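Local atomic coordinates of predicted acetyltransferase (Clostridium acetobutylicum, PDB entry 3MGD), a protein that binds acetyl-CoA and probably transfers its acetyl group to an acceptor, as expected of a GNAT-family N-acetyltransferase. Residues Met9-Lys20 / Asp35-Leu46. Residues are numbered along the deposited sequence; the frame is centred on the assembly and turned at random.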
HETATM    1  N   MSE A   9      17.319   9.520  13.518  1.00 29.33           N
HETATM    2  CA  MSE A   9      17.806   8.183  13.833  1.00 29.36           C
HETATM    3  C   MSE A   9      17.880   7.966  15.337  1.00 23.09           C
HETATM    4  O   MSE A   9      17.550   6.891  15.827  1.00 23.34           O
HETATM    5  CB  MSE A   9      19.180   7.930  13.205  1.00 30.49           C
HETATM    6  CG  MSE A   9      19.225   8.124  11.692  1.00 37.29           C
HETATM    7 SE   MSE A   9      18.061   6.929  10.634  1.00 54.02          SE
HETATM    8  CE  MSE A   9      19.021   5.246  10.884  1.00 48.59           C
ATOM      9  N   LYS A  10      18.315   8.996  16.062  1.00 23.73           N
ATOM     10  CA  LYS A  10      18.477   8.942  17.521  1.00 28.64           C
ATOM     11  C   LYS A  10      17.177   8.602  18.260  1.00 26.24           C
ATOM     12  O   LYS A  10      17.200   8.083  19.385  1.00 24.38           O
ATOM     13  CB  LYS A  10      19.013  10.294  18.014  1.00 33.56           C
ATOM     14  CG  LYS A  10      19.349  10.382  19.482  1.00 48.52           C
ATOM     15  CD  LYS A  10      19.740  11.817  19.835  1.00 55.84           C
ATOM     16  CE  LYS A  10      20.123  11.979  21.302  1.00 56.89           C
ATOM     17  NZ  LYS A  10      20.507  13.395  21.589  1.00 54.10           N
ATOM     18  N   ASP A  11      16.046   8.896  17.623  1.00 25.26           N
ATOM     19  CA  ASP A  11      14.727   8.698  18.230  1.00 18.69           C
ATOM     20  C   ASP A  11      14.141   7.305  18.034  1.00 22.67           C
ATOM     21  O   ASP A  11      13.041   7.032  18.509  1.00 24.08           O
ATOM     22  CB  ASP A  11      13.725   9.713  17.657  1.00 19.45           C
ATOM     23  CG  ASP A  11      14.109  11.155  17.961  1.00 25.06           C
ATOM     24  OD1 ASP A  11      14.355  11.474  19.150  1.00 23.89           O
ATOM     25  OD2 ASP A  11      14.152  11.971  17.014  1.00 24.67           O
ATOM     26  N   ILE A  12      14.844   6.426  17.328  1.00 19.60           N
ATOM     27  CA  ILE A  12      14.243   5.140  16.948  1.00 19.30           C
ATOM     28  C   ILE A  12      13.724   4.271  18.110  1.00 16.49           C
ATOM     29  O   ILE A  12      12.633   3.705  18.032  1.00 17.17           O
ATOM     30  CB  ILE A  12      15.154   4.335  15.993  1.00 21.05           C
ATOM     31  CG1 ILE A  12      15.225   5.039  14.636  1.00 27.03           C
ATOM     32  CG2 ILE A  12      14.615   2.917  15.791  1.00 20.35           C
ATOM     33  CD1 ILE A  12      16.104   4.346  13.608  1.00 25.62           C
ATOM     34  N   SER A  13      14.479   4.150  19.191  1.00 19.54           N
ATOM     35  CA  SER A  13      13.992   3.295  20.277  1.00 18.76           C
ATOM     36  C   SER A  13      12.685   3.853  20.883  1.00 14.51           C
ATOM     37  O   SER A  13      11.840   3.096  21.329  1.00 19.27           O
ATOM     38  CB  SER A  13      15.066   3.069  21.343  1.00 25.81           C
ATOM     39  OG  SER A  13      15.367   4.271  22.016  1.00 27.13           O
ATOM     40  N   LEU A  14      12.513   5.173  20.865  1.00 21.61           N
ATOM     41  CA  LEU A  14      11.260   5.779  21.337  1.00 21.01           C
ATOM     42  C   LEU A  14      10.091   5.494  20.383  1.00 18.46           C
ATOM     43  O   LEU A  14       8.988   5.172  20.811  1.00 18.48           O
ATOM     44  CB  LEU A  14      11.413   7.290  21.476  1.00 20.70           C
ATOM     45  CG  LEU A  14      12.460   7.810  22.452  1.00 24.50           C
ATOM     46  CD1 LEU A  14      12.615   9.311  22.266  1.00 30.55           C
ATOM     47  CD2 LEU A  14      12.072   7.466  23.883  1.00 26.78           C
ATOM     48  N   LEU A  15      10.347   5.636  19.087  1.00 17.80           N
ATOM     49  CA  LEU A  15       9.342   5.355  18.061  1.00 20.70           C
ATOM     50  C   LEU A  15       8.886   3.909  18.118  1.00 19.22           C
ATOM     51  O   LEU A  15       7.699   3.604  17.932  1.00 16.53           O
ATOM     52  CB  LEU A  15       9.926   5.634  16.676  1.00 24.54           C
ATOM     53  CG  LEU A  15       9.687   7.017  16.077  1.00 31.57           C
ATOM     54  CD1 LEU A  15       9.643   8.117  17.113  1.00 22.37           C
ATOM     55  CD2 LEU A  15      10.693   7.313  14.975  1.00 23.92           C
ATOM     56  N   VAL A  16       9.847   3.016  18.344  1.00 17.50           N
ATOM     57  CA  VAL A  16       9.549   1.607  18.499  1.00 14.99           C
ATOM     58  C   VAL A  16       8.630   1.372  19.695  1.00 16.75           C
ATOM     59  O   VAL A  16       7.621   0.667  19.580  1.00 15.89           O
ATOM     60  CB  VAL A  16      10.838   0.761  18.633  1.00 18.69           C
ATOM     61  CG1 VAL A  16      10.498  -0.659  19.075  1.00 21.15           C
ATOM     62  CG2 VAL A  16      11.612   0.758  17.308  1.00 19.87           C
ATOM     63  N   SER A  17       8.976   1.947  20.847  1.00 20.51           N
ATOM     64  CA  SER A  17       8.154   1.785  22.053  1.00 21.10           C
ATOM     65  C   SER A  17       6.760   2.369  21.880  1.00 15.53           C
ATOM     66  O   SER A  17       5.765   1.765  22.291  1.00 17.80           O
ATOM     67  CB  SER A  17       8.825   2.444  23.266  1.00 26.02           C
ATOM     68  OG  SER A  17       9.987   1.733  23.633  1.00 30.24           O
ATOM     69  N   ILE A  18       6.689   3.554  21.292  1.00 17.50           N
ATOM     70  CA  ILE A  18       5.398   4.211  21.111  1.00 17.16           C
ATOM     71  C   ILE A  18       4.528   3.432  20.137  1.00 21.26           C
ATOM     72  O   ILE A  18       3.317   3.330  20.344  1.00 17.23           O
ATOM     73  CB  ILE A  18       5.550   5.644  20.617  1.00 23.62           C
ATOM     74  CG1 ILE A  18       6.385   6.450  21.616  1.00 29.83           C
ATOM     75  CG2 ILE A  18       4.171   6.274  20.399  1.00 25.13           C
ATOM     76  CD1 ILE A  18       6.795   7.820  21.102  1.00 29.20           C
ATOM     77  N   ARG A  19       5.126   2.873  19.081  1.00 17.39           N
ATOM     78  CA  ARG A  19       4.327   2.051  18.164  1.00 15.31           C
ATOM     79  C   ARG A  19       3.730   0.837  18.873  1.00 18.99           C
ATOM     80  O   ARG A  19       2.568   0.517  18.676  1.00 17.71           O
ATOM     81  CB  ARG A  19       5.097   1.625  16.900  1.00 17.83           C
ATOM     82  CG  ARG A  19       4.258   0.715  15.974  1.00 16.78           C
ATOM     83  CD  ARG A  19       4.729   0.667  14.500  1.00 17.85           C
ATOM     84  NE  ARG A  19       3.959  -0.351  13.784  1.00 14.11           N
ATOM     85  CZ  ARG A  19       2.718  -0.178  13.329  1.00 14.81           C
ATOM     86  NH1 ARG A  19       2.083   0.983  13.495  1.00 15.84           N
ATOM     87  NH2 ARG A  19       2.091  -1.182  12.732  1.00 16.60           N
ATOM     88  N   LYS A  20       4.516   0.136  19.685  1.00 16.94           N
ATOM     89  CA  LYS A  20       3.951  -0.989  20.435  1.00 17.16           C
ATOM     90  C   LYS A  20       2.819  -0.531  21.355  1.00 17.30           C
ATOM     91  O   LYS A  20       1.768  -1.175  21.445  1.00 20.56           O
ATOM     92  CB  LYS A  20       5.033  -1.717  21.244  1.00 17.25           C
ATOM     93  CG  LYS A  20       6.076  -2.447  20.405  1.00 23.88           C
ATOM     94  CD  LYS A  20       7.006  -3.323  21.252  1.00 28.26           C
ATOM     95  CE  LYS A  20       7.881  -2.507  22.162  1.00 27.97           C
ATOM     96  NZ  LYS A  20       8.957  -3.337  22.828  1.00 20.93           N
ATOM     97  N   ASP A  35      10.471  -6.437  18.237  1.00 15.56           N
ATOM     98  CA  ASP A  35      11.393  -5.328  18.398  1.00 16.82           C
ATOM     99  C   ASP A  35      12.397  -5.253  17.257  1.00 18.96           C
ATOM    100  O   ASP A  35      12.700  -4.170  16.770  1.00 18.41           O
ATOM    101  CB  ASP A  35      12.133  -5.420  19.731  1.00 16.36           C
ATOM    102  CG  ASP A  35      11.223  -5.175  20.913  1.00 21.54           C
ATOM    103  OD1 ASP A  35      10.017  -4.882  20.716  1.00 20.90           O
ATOM    104  OD2 ASP A  35      11.713  -5.272  22.053  1.00 22.58           O
ATOM    105  N   LYS A  36      12.952  -6.395  16.871  1.00 15.74           N
ATOM    106  CA  LYS A  36      13.976  -6.403  15.826  1.00 16.62           C
ATOM    107  C   LYS A  36      13.403  -5.827  14.531  1.00 17.57           C
ATOM    108  O   LYS A  36      14.016  -4.965  13.896  1.00 15.86           O
ATOM    109  CB  LYS A  36      14.519  -7.811  15.604  1.00 19.52           C
ATOM    110  CG  LYS A  36      15.666  -7.888  14.578  1.00 22.43           C
ATOM    111  CD  LYS A  36      16.148  -9.321  14.350  1.00 34.29           C
ATOM    112  CE  LYS A  36      17.268  -9.352  13.287  1.00 39.73           C
ATOM    113  NZ  LYS A  36      17.684 -10.733  12.942  1.00 46.34           N
ATOM    114  N   GLU A  37      12.219  -6.297  14.153  1.00 18.11           N
ATOM    115  CA  GLU A  37      11.614  -5.900  12.879  1.00 17.26           C
ATOM    116  C   GLU A  37      11.189  -4.435  12.872  1.00 17.62           C
ATOM    117  O   GLU A  37      11.330  -3.746  11.857  1.00 15.77           O
ATOM    118  CB  GLU A  37      10.410  -6.792  12.570  1.00 19.69           C
ATOM    119  CG  GLU A  37      10.766  -8.241  12.215  1.00 26.20           C
ATOM    120  CD  GLU A  37      10.926  -9.158  13.429  1.00 32.59           C
ATOM    121  OE1 GLU A  37      10.995  -8.679  14.590  1.00 22.86           O
ATOM    122  OE2 GLU A  37      10.991 -10.383  13.212  1.00 34.94           O
ATOM    123  N   LEU A  38      10.637  -3.966  13.994  1.00 16.76           N
ATOM    124  CA  LEU A  38      10.274  -2.552  14.123  1.00 14.60           C
ATOM    125  C   LEU A  38      11.529  -1.675  13.994  1.00 15.25           C
ATOM    126  O   LEU A  38      11.549  -0.695  13.245  1.00 16.65           O
ATOM    127  CB  LEU A  38       9.568  -2.282  15.467  1.00 16.88           C
ATOM    128  CG  LEU A  38       8.104  -2.706  15.619  1.00 21.76           C
ATOM    129  CD1 LEU A  38       7.617  -2.596  17.082  1.00 17.86           C
ATOM    130  CD2 LEU A  38       7.202  -1.912  14.670  1.00 21.51           C
ATOM    131  N   THR A  39      12.582  -2.034  14.722  1.00 15.35           N
ATOM    132  CA  THR A  39      13.822  -1.240  14.709  1.00 14.37           C
ATOM    133  C   THR A  39      14.449  -1.192  13.328  1.00 17.43           C
ATOM    134  O   THR A  39      14.948  -0.154  12.890  1.00 20.71           O
ATOM    135  CB  THR A  39      14.856  -1.815  15.686  1.00 16.46           C
ATOM    136  OG1 THR A  39      14.280  -1.884  16.993  1.00 20.80           O
ATOM    137  CG2 THR A  39      16.116  -0.956  15.719  1.00 16.61           C
ATOM    138  N   ARG A  40      14.431  -2.329  12.647  1.00 17.72           N
ATOM    139  CA  ARG A  40      14.935  -2.384  11.273  1.00 18.77           C
ATOM    140  C   ARG A  40      14.073  -1.545  10.327  1.00 18.08           C
ATOM    141  O   ARG A  40      14.607  -0.857   9.478  1.00 17.39           O
ATOM    142  CB  ARG A  40      15.018  -3.834  10.797  1.00 19.74           C
ATOM    143  CG  ARG A  40      15.576  -4.020   9.391  1.00 19.75           C
ATOM    144  CD  ARG A  40      15.716  -5.516   9.110  1.00 27.73           C
ATOM    145  NE  ARG A  40      14.412  -6.180   9.139  1.00 26.81           N
ATOM    146  CZ  ARG A  40      14.230  -7.496   9.197  1.00 33.44           C
ATOM    147  NH1 ARG A  40      15.275  -8.319   9.251  1.00 29.44           N
ATOM    148  NH2 ARG A  40      12.994  -7.990   9.212  1.00 30.13           N
ATOM    149  N   TYR A  41      12.748  -1.609  10.480  1.00 22.01           N
ATOM    150  CA  TYR A  41      11.833  -0.809   9.652  1.00 20.38           C
ATOM    151  C   TYR A  41      12.114   0.695   9.772  1.00 21.29           C
ATOM    152  O   TYR A  41      12.195   1.404   8.760  1.00 20.04           O
ATOM    153  CB  TYR A  41      10.373  -1.082  10.009  1.00 20.61           C
ATOM    154  CG  TYR A  41       9.405  -0.201   9.247  1.00 21.00           C
ATOM    155  CD1 TYR A  41       9.048  -0.502   7.937  1.00 12.74           C
ATOM    156  CD2 TYR A  41       8.869   0.939   9.828  1.00 21.96           C
ATOM    157  CE1 TYR A  41       8.181   0.309   7.225  1.00 14.96           C
ATOM    158  CE2 TYR A  41       7.995   1.760   9.130  1.00 21.50           C
ATOM    159  CZ  TYR A  41       7.655   1.436   7.831  1.00 16.91           C
ATOM    160  OH  TYR A  41       6.795   2.253   7.133  1.00 18.20           O
ATOM    161  N   PHE A  42      12.244   1.175  11.010  1.00 20.64           N
ATOM    162  CA  PHE A  42      12.510   2.590  11.255  1.00 20.87           C
ATOM    163  C   PHE A  42      13.888   2.961  10.744  1.00 18.65           C
ATOM    164  O   PHE A  42      14.050   3.963  10.046  1.00 19.61           O
ATOM    165  CB  PHE A  42      12.372   2.938  12.748  1.00 18.13           C
ATOM    166  CG  PHE A  42      10.936   3.092  13.204  1.00 20.93           C
ATOM    167  CD1 PHE A  42      10.170   4.158  12.760  1.00 17.18           C
ATOM    168  CD2 PHE A  42      10.365   2.178  14.081  1.00 21.98           C
ATOM    169  CE1 PHE A  42       8.861   4.310  13.177  1.00 18.91           C
ATOM    170  CE2 PHE A  42       9.058   2.313  14.509  1.00 20.69           C
ATOM    171  CZ  PHE A  42       8.296   3.381  14.059  1.00 13.27           C
ATOM    172  N   ASN A  43      14.888   2.143  11.068  1.00 18.26           N
ATOM    173  CA  ASN A  43      16.243   2.410  10.575  1.00 18.54           C
ATOM    174  C   ASN A  43      16.322   2.582   9.063  1.00 20.26           C
ATOM    175  O   ASN A  43      16.904   3.547   8.571  1.00 22.47           O
ATOM    176  CB  ASN A  43      17.236   1.337  11.044  1.00 20.89           C
ATOM    177  CG  ASN A  43      17.858   1.670  12.399  1.00 31.34           C
ATOM    178  OD1 ASN A  43      18.767   2.502  12.495  1.00 29.58           O
ATOM    179  ND2 ASN A  43      17.360   1.033  13.448  1.00 27.56           N
ATOM    180  N   ASN A  44      15.743   1.634   8.337  1.00 16.71           N
ATOM    181  CA  ASN A  44      15.749   1.668   6.886  1.00 18.86           C
ATOM    182  C   ASN A  44      14.945   2.802   6.260  1.00 20.32           C
ATOM    183  O   ASN A  44      15.442   3.520   5.380  1.00 19.60           O
ATOM    184  CB  ASN A  44      15.277   0.326   6.327  1.00 22.11           C
ATOM    185  CG  ASN A  44      16.389  -0.714   6.318  1.00 35.40           C
ATOM    186  OD1 ASN A  44      17.179  -0.791   5.374  1.00 39.41           O
ATOM    187  ND2 ASN A  44      16.460  -1.512   7.373  1.00 30.72           N
ATOM    188  N   LYS A  45      13.710   2.969   6.707  1.00 16.90           N
ATOM    189  CA  LYS A  45      12.804   3.933   6.069  1.00 15.54           C
ATOM    190  C   LYS A  45      13.169   5.371   6.450  1.00 17.96           C
ATOM    191  O   LYS A  45      13.013   6.292   5.652  1.00 19.81           O
ATOM    192  CB  LYS A  45      11.350   3.640   6.427  1.00 15.29           C
ATOM    193  CG  LYS A  45      10.831   2.282   5.914  1.00 17.44           C
ATOM    194  CD  LYS A  45      11.053   2.091   4.411  1.00 24.53           C
ATOM    195  CE  LYS A  45      10.486   0.740   3.945  1.00 21.33           C
ATOM    196  NZ  LYS A  45      10.784   0.436   2.521  1.00 24.20           N
ATOM    197  N   LEU A  46      13.659   5.575   7.664  1.00 18.29           N
ATOM    198  CA  LEU A  46      14.091   6.924   8.022  1.00 18.73           C
ATOM    199  C   LEU A  46      15.352   7.280   7.247  1.00 20.71           C
ATOM    200  O   LEU A  46      15.481   8.385   6.735  1.00 21.11           O
ATOM    201  CB  LEU A  46      14.307   7.083   9.532  1.00 21.42           C
ATOM    202  CG  LEU A  46      13.066   7.060  10.430  1.00 24.33           C
ATOM    203  CD1 LEU A  46      13.437   7.184  11.915  1.00 20.53           C
ATOM    204  CD2 LEU A  46      12.093   8.157  10.031  1.00 20.08           C
TER
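F42 packs against L15 and V16 where the two N-terminal helices of the GNAT fold, 12-25 and 35-47, lie side by side on one face of the central sheet. The axes of segments 12-20 and 35-46 run at 127° and come within 9.5 Å. Residues F42, I12 and L38 bury the most surface here. CB of L15 sits over one face of the F42 ring in a CH-pi contact, 3.9 Å from the centroid. V16 CG2 reaches F42 CD2 obliquely. The ring also touches L51 and E53 of strand 51-58, which ties this helix pair to the sheet.

I12 is a knob in a hole formed by T39, F42, N43 and L46. Its CG2 meets F42 CB, and its CD1 lies 3.4 Å from N43 CG. N43 ND2 donates to T39 O, above the carbonyl plane, which holds the amide against I12. M9, a selenomethionine, bends at chi2 and chi3 and lays its SE 3.9 Å from L46 CB.

L38 splits its methyls at the other end. CD1 touches K20 CG and V16 CG1. L38 CD2 lies at the edge of the R19 guanidinium, near its plane, and 3.6 Å from R19 CD. With CG anti to the backbone N (chi1 178°) and an extended chain, R19 reaches past L38 and hydrogen-bonds through NH2 to P75 O of the second subunit. Its side chain is about 7 Å from bound acetyl-CoA. A salt bridge closes this end: K20 NZ meets D35 OD1 on the syn side at 2.8 Å, 25° out of the carboxylate plane.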